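L-threonine dehydrogenase (Flavobacterium frigidimaris, PDB 2YY7) probably oxidises the 3-hydroxyl group of L-threonine with bound NAD as the nucleotide cofactor. Local coordinates at residues 9-14 / 33-38; 197-202 / 258-263; 153-158 / 236-241. All coordinates share one frame; numbering follows the deposited sequence.

Contact 1: residues 9-14 / 33-38. With NAD (nicotinamide-adenine-dinucleotide), chain E.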
loop_
_atom_site.group_PDB
_atom_site.type_symbol
_atom_site.label_atom_id
_atom_site.label_comp_id
_atom_site.label_asym_id
_atom_site.label_seq_id
_atom_site.Cartn_x
_atom_site.Cartn_y
_atom_site.Cartn_z
ATOM N N GLY A 9 -7.508 20.968 -7.123
ATOM C CA GLY A 9 -8.415 20.153 -7.912
ATOM C C GLY A 9 -9.825 20.648 -7.645
ATOM O O GLY A 9 -10.766 19.863 -7.565
ATOM N N ALA A 10 -9.965 21.968 -7.524
ATOM C CA ALA A 10 -11.242 22.605 -7.212
ATOM C C ALA A 10 -12.320 22.530 -8.286
ATOM O O ALA A 10 -13.499 22.756 -7.995
ATOM C CB ALA A 10 -11.003 24.071 -6.824
ATOM N N CYS A 11 -11.928 22.221 -9.517
ATOM C CA CYS A 11 -12.884 22.137 -10.615
ATOM C C CYS A 11 -13.521 20.756 -10.768
ATOM O O CYS A 11 -14.357 20.540 -11.651
ATOM C CB CYS A 11 -12.198 22.553 -11.923
ATOM S SG CYS A 11 -11.648 24.288 -11.914
ATOM N N GLY A 12 -13.139 19.830 -9.896
ATOM C CA GLY A 12 -13.677 18.482 -9.958
ATOM C C GLY A 12 -15.103 18.349 -9.456
ATOM O O GLY A 12 -15.720 19.326 -9.009
ATOM N N GLN A 13 -15.629 17.128 -9.526
ATOM C CA GLN A 13 -16.988 16.849 -9.083
ATOM C C GLN A 13 -17.199 17.274 -7.626
ATOM O O GLN A 13 -18.219 17.878 -7.297
ATOM C CB GLN A 13 -17.315 15.355 -9.229
ATOM C CG GLN A 13 -18.813 15.044 -9.064
ATOM C CD GLN A 13 -19.108 13.572 -8.803
ATOM O OE1 GLN A 13 -20.261 13.146 -8.840
ATOM N NE2 GLN A 13 -18.072 12.798 -8.524
ATOM N N ILE A 14 -16.239 16.958 -6.757
ATOM C CA ILE A 14 -16.353 17.327 -5.347
ATOM C C ILE A 14 -15.886 18.760 -5.112
ATOM O O ILE A 14 -16.567 19.547 -4.449
ATOM C CB ILE A 14 -15.501 16.414 -4.438
ATOM C CG1 ILE A 14 -15.864 14.947 -4.665
ATOM C CG2 ILE A 14 -15.722 16.791 -2.974
ATOM C CD1 ILE A 14 -14.972 13.977 -3.909
ATOM N N ALA A 33 -9.217 28.570 -4.865
ATOM C CA ALA A 33 -9.462 27.412 -5.716
ATOM C C ALA A 33 -8.301 27.271 -6.693
ATOM O O ALA A 33 -7.848 28.259 -7.266
ATOM C CB ALA A 33 -10.775 27.585 -6.484
ATOM N N SER A 34 -7.813 26.047 -6.872
ATOM C CA SER A 34 -6.703 25.801 -7.787
ATOM C C SER A 34 -6.947 24.500 -8.534
ATOM O O SER A 34 -7.548 23.568 -8.005
ATOM C CB SER A 34 -5.367 25.731 -7.034
ATOM O OG SER A 34 -5.318 24.625 -6.150
ATOM N N ASP A 35 -6.473 24.449 -9.772
ATOM C CA ASP A 35 -6.657 23.279 -10.613
ATOM C C ASP A 35 -5.716 23.416 -11.806
ATOM O O ASP A 35 -5.226 24.513 -12.090
ATOM C CB ASP A 35 -8.113 23.228 -11.078
ATOM C CG ASP A 35 -8.527 21.853 -11.545
ATOM O OD1 ASP A 35 -8.107 21.445 -12.650
ATOM O OD2 ASP A 35 -9.268 21.177 -10.796
ATOM N N ILE A 36 -5.446 22.315 -12.499
ATOM C CA ILE A 36 -4.559 22.389 -13.648
ATOM C C ILE A 36 -5.356 22.872 -14.856
ATOM O O ILE A 36 -4.793 23.388 -15.820
ATOM C CB ILE A 36 -3.881 21.021 -13.944
ATOM C CG1 ILE A 36 -2.777 21.216 -14.988
ATOM C CG2 ILE A 36 -4.909 20.012 -14.433
ATOM C CD1 ILE A 36 -1.759 20.104 -15.024
ATOM N N ARG A 37 -6.673 22.714 -14.782
ATOM C CA ARG A 37 -7.577 23.158 -15.841
ATOM C C ARG A 37 -8.232 24.457 -15.389
ATOM O O ARG A 37 -8.693 24.560 -14.252
ATOM C CB ARG A 37 -8.675 22.125 -16.095
ATOM C CG ARG A 37 -8.205 20.800 -16.657
ATOM C CD ARG A 37 -9.402 19.892 -16.865
ATOM N NE ARG A 37 -10.133 19.687 -15.617
ATOM C CZ ARG A 37 -11.385 19.250 -15.544
ATOM N NH1 ARG A 37 -12.057 18.970 -16.655
ATOM N NH2 ARG A 37 -11.967 19.092 -14.361
ATOM N N LYS A 38 -8.276 25.444 -16.275
ATOM C CA LYS A 38 -8.888 26.727 -15.948
ATOM C C LYS A 38 -10.015 26.999 -16.940
ATOM O O LYS A 38 -9.791 27.552 -18.017
ATOM C CB LYS A 38 -7.832 27.837 -16.005
ATOM C CG LYS A 38 -8.286 29.203 -15.494
ATOM C CD LYS A 38 -9.045 29.993 -16.548
ATOM C CE LYS A 38 -9.430 31.381 -16.042
ATOM N NZ LYS A 38 -8.247 32.214 -15.676
HETATM P PA NAD E . -12.609 14.801 -10.494
HETATM O O1A NAD E . -14.012 15.184 -10.819
HETATM O O2A NAD E . -11.938 13.926 -11.490
HETATM O O5B NAD E . -11.749 16.076 -10.120
HETATM C C5B NAD E . -10.351 16.045 -10.133
HETATM C C4B NAD E . -9.826 17.438 -10.380
HETATM O O4B NAD E . -8.408 17.403 -10.201
HETATM C C3B NAD E . -10.125 17.924 -11.819
HETATM O O3B NAD E . -10.771 19.209 -11.819
HETATM C C2B NAD E . -8.742 17.910 -12.483
HETATM O O2B NAD E . -8.608 18.907 -13.480
HETATM C C1B NAD E . -7.820 18.134 -11.275
HETATM N N9A NAD E . -6.430 17.735 -11.538
HETATM C C8A NAD E . -6.012 16.583 -12.203
HETATM N N7A NAD E . -4.673 16.599 -12.258
HETATM C C5A NAD E . -4.253 17.717 -11.625
HETATM C C6A NAD E . -2.984 18.236 -11.427
HETATM N N6A NAD E . -1.931 17.645 -11.951
HETATM N N1A NAD E . -2.845 19.429 -10.768
HETATM C C2A NAD E . -3.952 20.119 -10.296
HETATM N N3A NAD E . -5.228 19.634 -10.509
HETATM C C4A NAD E . -5.351 18.442 -11.179
HETATM O O3 NAD E . -12.600 13.948 -9.134
HETATM P PN NAD E . -13.566 14.068 -7.836
HETATM O O1N NAD E . -13.818 15.495 -7.444
HETATM O O2N NAD E . -14.662 13.086 -8.057
HETATM O O5D NAD E . -12.615 13.412 -6.695
HETATM C C5D NAD E . -11.777 14.237 -5.872
HETATM C C4D NAD E . -11.070 13.334 -4.824
HETATM O O4D NAD E . -12.030 12.556 -4.132
HETATM C C3D NAD E . -10.109 12.314 -5.442
HETATM O O3D NAD E . -9.024 12.111 -4.541
HETATM C C2D NAD E . -10.916 11.038 -5.473
HETATM O O2D NAD E . -10.030 9.947 -5.555
HETATM C C1D NAD E . -11.732 11.143 -4.185
HETATM N N1N NAD E . -12.939 10.288 -4.274
HETATM C C2N NAD E . -13.960 10.630 -5.138
HETATM C C3N NAD E . -15.088 9.821 -5.216
HETATM C C7N NAD E . -16.266 10.228 -6.058
HETATM O O7N NAD E . -17.298 9.306 -6.115
HETATM N N7N NAD E . -16.297 11.382 -6.749
HETATM C C4N NAD E . -15.177 8.651 -4.438
HETATM C C5N NAD E . -14.146 8.332 -3.549
HETATM C C6N NAD E . -13.025 9.136 -3.484
HETATM O O HOH W 1 -14.683 18.751 -13.593
#

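Contact 2: residues 197-202 / 258-263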
loop_
_atom_site.group_PDB
_atom_site.type_symbol
_atom_site.label_atom_id
_atom_site.label_comp_id
_atom_site.label_asym_id
_atom_site.label_seq_id
_atom_site.Cartn_x
_atom_site.Cartn_y
_atom_site.Cartn_z
ATOM N N ALA A 197 -33.030 13.311 -20.002
ATOM C CA ALA A 197 -32.823 13.690 -21.393
ATOM C C ALA A 197 -33.436 12.733 -22.408
ATOM O O ALA A 197 -34.140 13.166 -23.323
ATOM C CB ALA A 197 -31.326 13.849 -21.670
ATOM N N ASP A 198 -33.180 11.437 -22.247
ATOM C CA ASP A 198 -33.686 10.444 -23.191
ATOM C C ASP A 198 -34.811 9.565 -22.661
ATOM O O ASP A 198 -35.463 8.864 -23.432
ATOM C CB ASP A 198 -32.544 9.539 -23.662
ATOM C CG ASP A 198 -31.286 10.313 -24.000
ATOM O OD1 ASP A 198 -31.394 11.370 -24.659
ATOM O OD2 ASP A 198 -30.188 9.857 -23.612
ATOM N N LYS A 199 -35.032 9.590 -21.351
ATOM C CA LYS A 199 -36.081 8.775 -20.753
ATOM C C LYS A 199 -35.709 7.295 -20.808
ATOM O O LYS A 199 -36.571 6.426 -20.706
ATOM C CB LYS A 199 -37.407 9.000 -21.480
ATOM C CG LYS A 199 -38.519 9.496 -20.585
ATOM C CD LYS A 199 -38.185 10.847 -19.965
ATOM C CE LYS A 199 -38.110 11.945 -21.013
ATOM N NZ LYS A 199 -37.923 13.288 -20.388
ATOM N N LYS A 200 -34.417 7.026 -20.987
ATOM C CA LYS A 200 -33.892 5.663 -21.035
ATOM C C LYS A 200 -32.389 5.717 -20.772
ATOM O O LYS A 200 -31.746 6.737 -21.014
ATOM C CB LYS A 200 -34.170 5.016 -22.397
ATOM C CG LYS A 200 -33.537 5.724 -23.579
ATOM C CD LYS A 200 -33.907 5.043 -24.891
ATOM C CE LYS A 200 -35.420 4.989 -25.087
ATOM N NZ LYS A 200 -35.804 4.329 -26.370
ATOM N N TYR A 201 -31.830 4.618 -20.277
ATOM C CA TYR A 201 -30.408 4.581 -19.964
ATOM C C TYR A 201 -29.807 3.192 -20.143
ATOM O O TYR A 201 -30.452 2.181 -19.867
ATOM C CB TYR A 201 -30.194 5.049 -18.515
ATOM C CG TYR A 201 -28.765 4.955 -18.004
ATOM C CD1 TYR A 201 -28.479 4.295 -16.808
ATOM C CD2 TYR A 201 -27.705 5.526 -18.710
ATOM C CE1 TYR A 201 -27.178 4.200 -16.327
ATOM C CE2 TYR A 201 -26.392 5.440 -18.237
ATOM C CZ TYR A 201 -26.137 4.772 -17.043
ATOM O OH TYR A 201 -24.851 4.660 -16.572
ATOM N N GLU A 202 -28.571 3.157 -20.627
ATOM C CA GLU A 202 -27.849 1.908 -20.798
ATOM C C GLU A 202 -26.757 1.925 -19.729
ATOM O O GLU A 202 -25.758 2.631 -19.850
ATOM C CB GLU A 202 -27.262 1.818 -22.210
ATOM C CG GLU A 202 -28.343 1.684 -23.292
ATOM C CD GLU A 202 -27.775 1.450 -24.683
ATOM O OE1 GLU A 202 -28.568 1.243 -25.624
ATOM O OE2 GLU A 202 -26.538 1.473 -24.837
ATOM N N LYS A 258 -40.495 6.563 -10.234
ATOM C CA LYS A 258 -41.581 7.182 -9.482
ATOM C C LYS A 258 -41.747 8.626 -9.943
ATOM O O LYS A 258 -42.822 9.209 -9.810
ATOM C CB LYS A 258 -41.285 7.154 -7.979
ATOM C CG LYS A 258 -41.210 5.759 -7.383
ATOM C CD LYS A 258 -40.941 5.820 -5.889
ATOM C CE LYS A 258 -40.734 4.428 -5.316
ATOM N NZ LYS A 258 -40.483 4.466 -3.848
ATOM N N HIS A 259 -40.675 9.196 -10.488
ATOM C CA HIS A 259 -40.693 10.570 -10.982
ATOM C C HIS A 259 -40.843 10.612 -12.504
ATOM O O HIS A 259 -41.405 11.561 -13.054
ATOM C CB HIS A 259 -39.409 11.302 -10.586
ATOM C CG HIS A 259 -39.225 11.453 -9.108
ATOM N ND1 HIS A 259 -38.776 10.428 -8.302
ATOM C CD2 HIS A 259 -39.435 12.510 -8.288
ATOM C CE1 HIS A 259 -38.717 10.847 -7.051
ATOM N NE2 HIS A 259 -39.112 12.107 -7.015
ATOM N N ILE A 260 -40.320 9.588 -13.175
ATOM C CA ILE A 260 -40.396 9.476 -14.630
ATOM C C ILE A 260 -40.892 8.056 -14.918
ATOM O O ILE A 260 -40.101 7.140 -15.141
ATOM C CB ILE A 260 -39.007 9.689 -15.272
ATOM C CG1 ILE A 260 -38.377 10.977 -14.730
ATOM C CG2 ILE A 260 -39.143 9.786 -16.781
ATOM C CD1 ILE A 260 -36.947 11.204 -15.167
ATOM N N PRO A 261 -42.222 7.861 -14.904
ATOM C CA PRO A 261 -42.878 6.568 -15.142
ATOM C C PRO A 261 -42.503 5.829 -16.423
ATOM O O PRO A 261 -42.539 4.600 -16.462
ATOM C CB PRO A 261 -44.365 6.926 -15.106
ATOM C CG PRO A 261 -44.410 8.110 -14.180
ATOM C CD PRO A 261 -43.224 8.912 -14.651
ATOM N N GLU A 262 -42.147 6.573 -17.464
ATOM C CA GLU A 262 -41.798 5.970 -18.743
ATOM C C GLU A 262 -40.321 5.590 -18.848
ATOM O O GLU A 262 -39.902 4.992 -19.836
ATOM C CB GLU A 262 -42.163 6.916 -19.892
ATOM C CG GLU A 262 -41.400 8.238 -19.894
ATOM C CD GLU A 262 -42.029 9.310 -19.008
ATOM O OE1 GLU A 262 -42.432 9.001 -17.866
ATOM O OE2 GLU A 262 -42.106 10.473 -19.454
ATOM N N PHE A 263 -39.537 5.933 -17.833
ATOM C CA PHE A 263 -38.111 5.618 -17.841
ATOM C C PHE A 263 -37.840 4.122 -17.939
ATOM O O PHE A 263 -38.432 3.330 -17.215
ATOM C CB PHE A 263 -37.438 6.155 -16.576
ATOM C CG PHE A 263 -35.986 5.773 -16.453
ATOM C CD1 PHE A 263 -35.064 6.162 -17.421
ATOM C CD2 PHE A 263 -35.539 5.034 -15.363
ATOM C CE1 PHE A 263 -33.717 5.824 -17.307
ATOM C CE2 PHE A 263 -34.192 4.688 -15.236
ATOM C CZ PHE A 263 -33.277 5.084 -16.211
HETATM O O HOH W 2 -38.218 4.600 -21.870
#

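Contact 3: residues 153-158 / 236-241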
loop_
_atom_site.group_PDB
_atom_site.type_symbol
_atom_site.label_atom_id
_atom_site.label_comp_id
_atom_site.label_asym_id
_atom_site.label_seq_id
_atom_site.Cartn_x
_atom_site.Cartn_y
_atom_site.Cartn_z
ATOM N N TRP A 153 0.742 6.297 4.408
ATOM C CA TRP A 153 1.637 7.438 4.541
ATOM C C TRP A 153 1.040 8.569 5.379
ATOM O O TRP A 153 1.763 9.238 6.116
ATOM C CB TRP A 153 2.065 7.951 3.160
ATOM C CG TRP A 153 3.195 7.150 2.572
ATOM C CD1 TRP A 153 3.149 6.331 1.472
ATOM C CD2 TRP A 153 4.543 7.085 3.061
ATOM N NE1 TRP A 153 4.388 5.764 1.249
ATOM C CE2 TRP A 153 5.259 6.208 2.208
ATOM C CE3 TRP A 153 5.215 7.684 4.136
ATOM C CZ2 TRP A 153 6.617 5.918 2.399
ATOM C CZ3 TRP A 153 6.568 7.394 4.327
ATOM C CH2 TRP A 153 7.252 6.517 3.460
ATOM N N CYS A 154 -0.270 8.787 5.279
ATOM C CA CYS A 154 -0.904 9.830 6.087
ATOM C C CYS A 154 -0.720 9.493 7.562
ATOM O O CYS A 154 -0.377 10.355 8.375
ATOM C CB CYS A 154 -2.401 9.931 5.783
ATOM S SG CYS A 154 -2.781 10.739 4.225
ATOM N N GLU A 155 -0.951 8.229 7.899
ATOM C CA GLU A 155 -0.810 7.769 9.273
ATOM C C GLU A 155 0.645 7.889 9.720
ATOM O O GLU A 155 0.932 8.276 10.858
ATOM C CB GLU A 155 -1.269 6.317 9.383
ATOM C CG GLU A 155 -1.408 5.817 10.804
ATOM C CD GLU A 155 -1.895 4.386 10.856
ATOM O OE1 GLU A 155 -1.125 3.480 10.473
ATOM O OE2 GLU A 155 -3.049 4.167 11.272
ATOM N N TYR A 156 1.564 7.552 8.819
ATOM C CA TYR A 156 2.985 7.637 9.130
ATOM C C TYR A 156 3.346 9.085 9.453
ATOM O O TYR A 156 3.936 9.365 10.496
ATOM C CB TYR A 156 3.834 7.166 7.946
ATOM C CG TYR A 156 5.306 7.045 8.284
ATOM C CD1 TYR A 156 5.811 5.881 8.867
ATOM C CD2 TYR A 156 6.187 8.106 8.058
ATOM C CE1 TYR A 156 7.156 5.774 9.216
ATOM C CE2 TYR A 156 7.540 8.006 8.411
ATOM C CZ TYR A 156 8.012 6.835 8.986
ATOM O OH TYR A 156 9.341 6.715 9.329
ATOM N N TYR A 157 3.001 10.004 8.555
ATOM C CA TYR A 157 3.304 11.418 8.766
ATOM C C TYR A 157 2.699 11.965 10.056
ATOM O O TYR A 157 3.287 12.832 10.706
ATOM C CB TYR A 157 2.835 12.253 7.570
ATOM C CG TYR A 157 3.877 12.383 6.479
ATOM C CD1 TYR A 157 4.569 13.578 6.289
ATOM C CD2 TYR A 157 4.178 11.311 5.645
ATOM C CE1 TYR A 157 5.533 13.705 5.297
ATOM C CE2 TYR A 157 5.143 11.423 4.645
ATOM C CZ TYR A 157 5.816 12.625 4.475
ATOM O OH TYR A 157 6.764 12.748 3.481
ATOM N N HIS A 158 1.521 11.475 10.421
ATOM C CA HIS A 158 0.892 11.922 11.656
ATOM C C HIS A 158 1.678 11.405 12.857
ATOM O O HIS A 158 2.086 12.180 13.730
ATOM C CB HIS A 158 -0.537 11.400 11.779
ATOM C CG HIS A 158 -1.141 11.657 13.123
ATOM N ND1 HIS A 158 -1.599 12.900 13.504
ATOM C CD2 HIS A 158 -1.286 10.855 14.204
ATOM C CE1 HIS A 158 -2.000 12.853 14.763
ATOM N NE2 HIS A 158 -1.819 11.624 15.212
ATOM N N ILE A 236 -8.501 8.202 14.232
ATOM C CA ILE A 236 -7.967 7.357 13.174
ATOM C C ILE A 236 -7.190 8.279 12.235
ATOM O O ILE A 236 -7.727 9.269 11.729
ATOM C CB ILE A 236 -9.097 6.629 12.416
ATOM C CG1 ILE A 236 -9.902 5.775 13.405
ATOM C CG2 ILE A 236 -8.508 5.750 11.313
ATOM C CD1 ILE A 236 -11.045 4.993 12.780
ATOM N N HIS A 237 -5.923 7.950 12.004
ATOM C CA HIS A 237 -5.075 8.791 11.178
ATOM C C HIS A 237 -4.734 8.251 9.792
ATOM O O HIS A 237 -3.887 8.804 9.082
ATOM C CB HIS A 237 -3.836 9.138 11.998
ATOM C CG HIS A 237 -4.176 9.705 13.343
ATOM N ND1 HIS A 237 -4.731 10.957 13.500
ATOM C CD2 HIS A 237 -4.134 9.157 14.580
ATOM C CE1 HIS A 237 -5.017 11.156 14.775
ATOM N NE2 HIS A 237 -4.667 10.078 15.452
ATOM N N SER A 238 -5.414 7.173 9.416
ATOM C CA SER A 238 -5.268 6.578 8.097
ATOM C C SER A 238 -6.428 7.234 7.346
ATOM O O SER A 238 -6.250 8.269 6.703
ATOM C CB SER A 238 -5.443 5.054 8.177
ATOM O OG SER A 238 -6.590 4.703 8.938
ATOM N N SER A 239 -7.618 6.646 7.452
ATOM C CA SER A 239 -8.814 7.211 6.826
ATOM C C SER A 239 -10.050 6.565 7.445
ATOM O O SER A 239 -10.045 5.372 7.763
ATOM C CB SER A 239 -8.813 6.987 5.313
ATOM O OG SER A 239 -9.845 7.743 4.688
ATOM N N TYR A 240 -11.101 7.362 7.615
ATOM C CA TYR A 240 -12.350 6.893 8.207
ATOM C C TYR A 240 -13.317 6.269 7.216
ATOM O O TYR A 240 -13.504 6.785 6.111
ATOM C CB TYR A 240 -13.087 8.061 8.877
ATOM C CG TYR A 240 -12.641 8.401 10.276
ATOM C CD1 TYR A 240 -13.206 7.762 11.381
ATOM C CD2 TYR A 240 -11.675 9.378 10.502
ATOM C CE1 TYR A 240 -12.820 8.095 12.682
ATOM C CE2 TYR A 240 -11.282 9.716 11.796
ATOM C CZ TYR A 240 -11.861 9.071 12.877
ATOM O OH TYR A 240 -11.487 9.413 14.154
ATOM N N ASN A 241 -13.924 5.153 7.606
ATOM C CA ASN A 241 -14.945 4.541 6.773
ATOM C C ASN A 241 -16.042 5.610 6.842
ATOM O O ASN A 241 -16.176 6.292 7.860
ATOM C CB ASN A 241 -15.453 3.234 7.398
ATOM C CG ASN A 241 -14.832 1.991 6.770
ATOM O OD1 ASN A 241 -13.952 2.080 5.915
ATOM N ND2 ASN A 241 -15.294 0.825 7.198
HETATM O O HOH W 3 -4.529 5.760 13.019
#

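Contact 1: residues 9-14 / 33-38
The carboxylate of Asp35 and the guanidinium of Arg37 close on the adenine ribose of NAD, and the turn from Gly9 to Gly12 packs against them. Asp35 holds CG anti to its backbone N (chi1 -160°), which aims both oxygens at the sugar. Asp35 OD1 accepts from NAD O2B at 2.7 Å and Asp35 OD2 from NAD O3B at 2.7 Å. OD1 also uses its anti lone pair for Arg37 N, closing an Asx turn that fixes the carboxylate. Asp35 OD2 is met from above its plane by Cys11 N at 3.1 Å. The Arg37 chain bends at chi3 (-58°), so the guanidinium turns its edge to the same ribose. Arg37 NE donates to NAD O2B at 2.7 Å. Arg37 NH2 donates to NAD O3B at 2.8 Å, with O3B in the guanidinium plane at its edge. A water links NH2 to Cys11 O. Aspartate and arginine thus share both hydroxyls, and the arginine charge would probably keep Asp35 ionised. Ser34 O accepts two backbone N-H groups, Gly9 N at 2.7 Å and Ala10 N at 2.9 Å, both from above the carbonyl plane. Ala10 CB rests on Ala33 CB. Gly9 and Gly12 have no room for a CB, which would run into NAD. Gln13 N and Ile14 N bind phosphate oxygens O1A and O1N at the start of helix 13-26, whose dipole would favour the negative charge. This is the glycine-rich dinucleotide-binding turn of a Rossmann beta-alpha-beta unit, with the acidic residue ending the second strand.

Contact 2: residues 197-202 / 258-263
Lys199 O is the best-held polar atom between the two segments, and three contacts grip it: the backbone N-H of Thr264, a water, and the weaker CA-H of Phe263. The water donates to Lys199 O at 2.7 Å and also donates to Glu262 O, so it ties the two backbones together. The CA-H...O contact adds to these hydrogen bonds, with Phe263 CA 3.4 Å from Lys199 O and nearly straight at the hydrogen (163°). This is the entry to a small two-stranded parallel sheet, formed by strands 200-203 and 264-267. Tyr201 continues the pairing with backbone bonds to Thr264 and Thr266. Each strand follows a helix. Lys199 leaves helix 187-197 with positive phi (70°). On the other side a type I turn from Ile260 to Phe263 leads into the second strand, closed by Phe263 N on Ile260 O at 3.0 Å. Phe263 sets CG anti to its backbone N (chi1 175°), which brings the ring alongside Lys200 and Tyr201. Phe263 CE1 reaches Lys200 C at 3.7 Å. Tyr201 CB lies in the ring plane, at the edge, 3.8 Å from Phe263 CE1. Ala195 of one helix and Ala253 and Ile256 of the other also pack on this ring. Nearer the surface, the Lys199 chain is bent at chi2 and chi3. Lys199 NZ bonds to Ile196 O; it stays 5.1 Å from Glu262 OE2, too far for a salt bridge. The chain packs closely on two side chains. It crosses Glu262 obliquely, with Lys199 CG 3.2 Å from Glu262 CG. It crosses Ile260 at about a right angle, with Lys199 CD 3.5 Å from Ile260 CG2.

Contact 3: residues 153-158 / 236-241
This is a stacked histidine pair with a water bridge beside it. It joins the second half of helix 142-161 to the loop that leads into strand 240-241, at the partly buried flank of the Rossmann-type domain. The rings of His158 and His237 lie face to face, with centroids 3.5 Å apart and planes at 12°. A nitrogen of each ring sits over the centre of the other: His158 NE2 lies 3.2 Å above the His237 plane, and His237 ND1 lies 3.4 Å above the His158 plane. His158 has CG anti to its backbone N (chi1 171°), which sends the ring out from the helix. His237 has CG beside its backbone N (chi1 -52°) and meets it. His158 ND1 is hydrogen-bonded to Val163 O, which fixes the rotation of that ring. An alanine here removes the stacked ring and its bond to Val163 O, and would probably leave the His237 ring less firmly placed. One turn back, Glu155 CB rests on His237 O at 3.6 Å. The extended Glu155 chain carries OE2 to a water at 2.8 Å, and this water accepts from His237 N, also at 2.8 Å. Glu155 OE1 makes a salt bridge with Arg152. The contact buries Ser238 OG, which has no partner in the model. The helix also faces the second subunit, where Trp153 and Tyr156 meet Trp91 and Glu84 of that chain. The stacked nitrogens NE2 of His158 and NE2 of His237 do not hydrogen-bond. As Val163 O can only accept, His158 carries a proton on ND1, and two full positive charges on rings this close would be unfavourable, so at least one imidazole is likely to be neutral.

Contact 1 is the buried one and the only one of the three that holds the cofactor. Contacts 2 and 3 are partly buried. Contacts 1 and 3 both reach the large mixed sheet, with centres about 24 Å apart: contact 1 lies within the first beta-alpha-beta unit, and contact 3 sets a helix against the approach to a later strand. Contact 2 belongs to a separate two-stranded sheet, and its centre is about 42 Å from that of contact 3, across the chain's centre. The chemistry follows place. Contact 1 uses charge and direct hydrogen bonds. The other two have no direct hydrogen bond between their segments and rely on packing and one bridging water each.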